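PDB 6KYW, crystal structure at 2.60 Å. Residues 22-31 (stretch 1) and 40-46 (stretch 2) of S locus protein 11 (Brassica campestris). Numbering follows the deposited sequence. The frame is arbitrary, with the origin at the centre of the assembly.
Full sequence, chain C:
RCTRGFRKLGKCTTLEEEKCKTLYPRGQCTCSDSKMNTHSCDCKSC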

# COMPACT_ATOMS: atom_id res chain seq x y z
N THR C 22 13.17 -12.55 -19.41
CA THR C 22 14.34 -13.37 -19.08
C THR C 22 14.02 -14.53 -18.15
O THR C 22 14.91 -15.34 -17.86
N LEU C 23 12.80 -14.63 -17.62
CA LEU C 23 12.57 -15.61 -16.57
C LEU C 23 12.63 -17.04 -17.11
O LEU C 23 13.22 -17.92 -16.46
N TYR C 24 12.02 -17.28 -18.26
CA TYR C 24 12.00 -18.54 -18.98
C TYR C 24 12.41 -18.29 -20.42
O TYR C 24 12.23 -17.18 -20.93
N PRO C 25 12.99 -19.28 -21.09
CA PRO C 25 13.36 -19.08 -22.50
C PRO C 25 12.20 -19.30 -23.46
O PRO C 25 12.30 -18.89 -24.63
N ARG C 26 11.12 -19.92 -23.01
CA ARG C 26 9.85 -20.02 -23.71
C ARG C 26 8.76 -19.39 -22.85
O ARG C 26 8.94 -19.19 -21.64
N GLY C 27 7.62 -19.09 -23.47
CA GLY C 27 6.41 -18.74 -22.75
C GLY C 27 6.16 -17.24 -22.68
O GLY C 27 6.97 -16.40 -23.12
N GLN C 28 5.00 -16.92 -22.09
CA GLN C 28 4.47 -15.56 -22.00
C GLN C 28 4.75 -14.99 -20.61
O GLN C 28 4.14 -15.41 -19.62
N CYS C 29 5.67 -14.02 -20.55
CA CYS C 29 6.10 -13.37 -19.31
C CYS C 29 5.84 -11.87 -19.41
O CYS C 29 6.26 -11.23 -20.38
N THR C 30 5.17 -11.31 -18.41
CA THR C 30 4.87 -9.88 -18.44
C THR C 30 4.96 -9.26 -17.05
O THR C 30 5.13 -9.93 -16.03
N CYS C 31 4.83 -7.94 -17.04
CA CYS C 31 4.94 -7.09 -15.87
C CYS C 31 3.54 -6.69 -15.42
O CYS C 31 2.70 -6.34 -16.25
N SER C 40 5.41 -6.67 -10.34
CA SER C 40 6.00 -8.01 -10.43
C SER C 40 6.17 -8.47 -11.87
O SER C 40 5.40 -8.11 -12.77
N CYS C 41 7.20 -9.30 -12.08
CA CYS C 41 7.40 -10.05 -13.32
C CYS C 41 6.94 -11.49 -13.11
O CYS C 41 7.47 -12.20 -12.24
N ASP C 42 5.95 -11.93 -13.87
CA ASP C 42 5.45 -13.29 -13.76
C ASP C 42 5.19 -13.85 -15.15
O ASP C 42 5.07 -13.11 -16.13
N CYS C 43 5.06 -15.17 -15.22
CA CYS C 43 4.92 -15.85 -16.50
C CYS C 43 3.67 -16.71 -16.48
O CYS C 43 3.53 -17.58 -15.62
N LYS C 44 2.79 -16.46 -17.43
CA LYS C 44 1.58 -17.25 -17.67
C LYS C 44 1.85 -18.50 -18.51
O LYS C 44 1.00 -19.40 -18.55
N SER C 45 3.01 -18.60 -19.15
CA SER C 45 3.41 -19.75 -19.96
C SER C 45 4.90 -19.93 -19.79
O SER C 45 5.62 -18.95 -19.54
N CYS C 46 5.38 -21.17 -19.93
CA CYS C 46 6.84 -21.39 -19.88
C CYS C 46 7.27 -22.70 -20.55
O CYS C 46 6.54 -23.69 -20.55

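The two stretches meet as an antiparallel strand pair locked by a disulfide, with the side chains of Leu 23 and Tyr 24 packed against the cysteine-bearing face of the sheet. The backbone frame is short: Thr 30 N donates to Asp 42 O (2.9 Å) and Asp 42 N to Thr 30 O (3.1 Å), while beyond the strand Lys 44 N donates to Gln 28 O (2.8 Å). Cys 29 and Cys 43 face each other as a non-hydrogen-bonded pair with CA atoms 3.9 Å apart, close enough for both m rotamers to bring Cys 29 SG and Cys 43 SG to 2.0 Å, with chi3 at 107°. Cys 31 (t) and Cys 41 (m) share this face, but both are bonded covalently elsewhere in the structure.

Leu 23 and Tyr 24 both point toward stretch 2. Leu 23, in the mt rotamer, places CD1 3.6 Å from Cys 43 SG and 4.2 Å from Cys 41 CB, covering the disulfide and its neighbour. Tyr 24 (m) meets two cysteines differently. Cys 43 SG lies at the ring edge, 3.5 Å from Tyr 24 CD2, whereas Cys 46 (p) sits over a ring face, its CB 3.4 Å from Tyr 24 CG in a CH-pi contact.

Gly 27 lets the two stretches close up near Cys 46: its CA is 3.3 Å from Ser 45 O, where a CB would clash. Nearby, the side chain of Ser 45 (m) points toward stretch 1 and approaches that of Gln 28.

The face bearing Thr 30 (t) and Asp 42 (m) is more polar. Ser 40 OG (p) donates to Asp 42 OD2 at 2.6 Å, and water 1 lies within hydrogen-bonding distance of Thr 30 O (2.6 Å) and Asp 42 OD2 (3.0 Å), so that one water sits between polar atoms of both strands.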

# COMPACT_ATOMS: atom_id res chain seq x y z
CB THR C 22 15.44 -12.52 -18.42
OG1 THR C 22 16.67 -13.25 -18.47
CG2 THR C 22 15.13 -12.25 -16.93
CB LEU C 23 11.23 -15.35 -15.89
CG LEU C 23 11.15 -14.17 -14.93
CD1 LEU C 23 9.73 -14.10 -14.35
CD2 LEU C 23 12.25 -14.24 -13.84
CB TYR C 24 10.60 -19.19 -18.96
CG TYR C 24 10.10 -19.63 -17.59
CD1 TYR C 24 10.45 -20.87 -17.07
CD2 TYR C 24 9.26 -18.82 -16.84
CE1 TYR C 24 10.01 -21.28 -15.84
CE2 TYR C 24 8.80 -19.22 -15.60
CZ TYR C 24 9.17 -20.46 -15.10
OH TYR C 24 8.71 -20.87 -13.86
CB PRO C 25 14.47 -20.10 -22.73
CG PRO C 25 14.22 -21.15 -21.70
CD PRO C 25 13.59 -20.50 -20.52
CB ARG C 26 9.47 -21.49 -24.01
CG ARG C 26 10.67 -22.41 -24.18
CD ARG C 26 10.30 -23.81 -24.68
NE ARG C 26 9.65 -24.66 -23.66
CZ ARG C 26 10.30 -25.41 -22.78
NH1 ARG C 26 11.63 -25.42 -22.74
NH2 ARG C 26 9.62 -26.15 -21.91
CB GLN C 28 2.98 -15.55 -22.31
CG GLN C 28 2.63 -16.17 -23.64
CD GLN C 28 1.14 -16.44 -23.80
OE1 GLN C 28 0.60 -17.42 -23.28
NE2 GLN C 28 0.46 -15.55 -24.52
CB CYS C 29 7.59 -13.64 -19.06
SG CYS C 29 8.04 -15.37 -18.82
CB THR C 30 3.49 -9.59 -19.06
OG1 THR C 30 3.45 -8.23 -19.53
CG2 THR C 30 2.38 -9.81 -18.04
CB CYS C 31 5.78 -5.86 -16.24
SG CYS C 31 6.44 -4.88 -14.89
CB SER C 40 5.15 -9.04 -9.67
OG SER C 40 3.85 -9.16 -10.22
CB CYS C 41 8.87 -10.01 -13.72
SG CYS C 41 9.36 -8.53 -14.65
CB ASP C 42 4.17 -13.38 -12.92
CG ASP C 42 4.26 -12.60 -11.63
OD1 ASP C 42 4.57 -13.21 -10.57
OD2 ASP C 42 4.04 -11.37 -11.66
CB CYS C 43 6.16 -16.69 -16.81
SG CYS C 43 7.66 -15.66 -16.84
CB LYS C 44 0.54 -16.33 -18.33
CG LYS C 44 -0.71 -16.97 -18.84
CD LYS C 44 -1.43 -15.99 -19.76
CE LYS C 44 -0.46 -15.29 -20.71
NZ LYS C 44 -1.18 -14.53 -21.78
CB SER C 45 3.11 -19.55 -21.45
OG SER C 45 1.76 -19.24 -21.68
CB CYS C 46 7.33 -21.38 -18.42
SG CYS C 46 6.36 -22.47 -17.37
O HOH W 1 3.17 -10.30 -14.29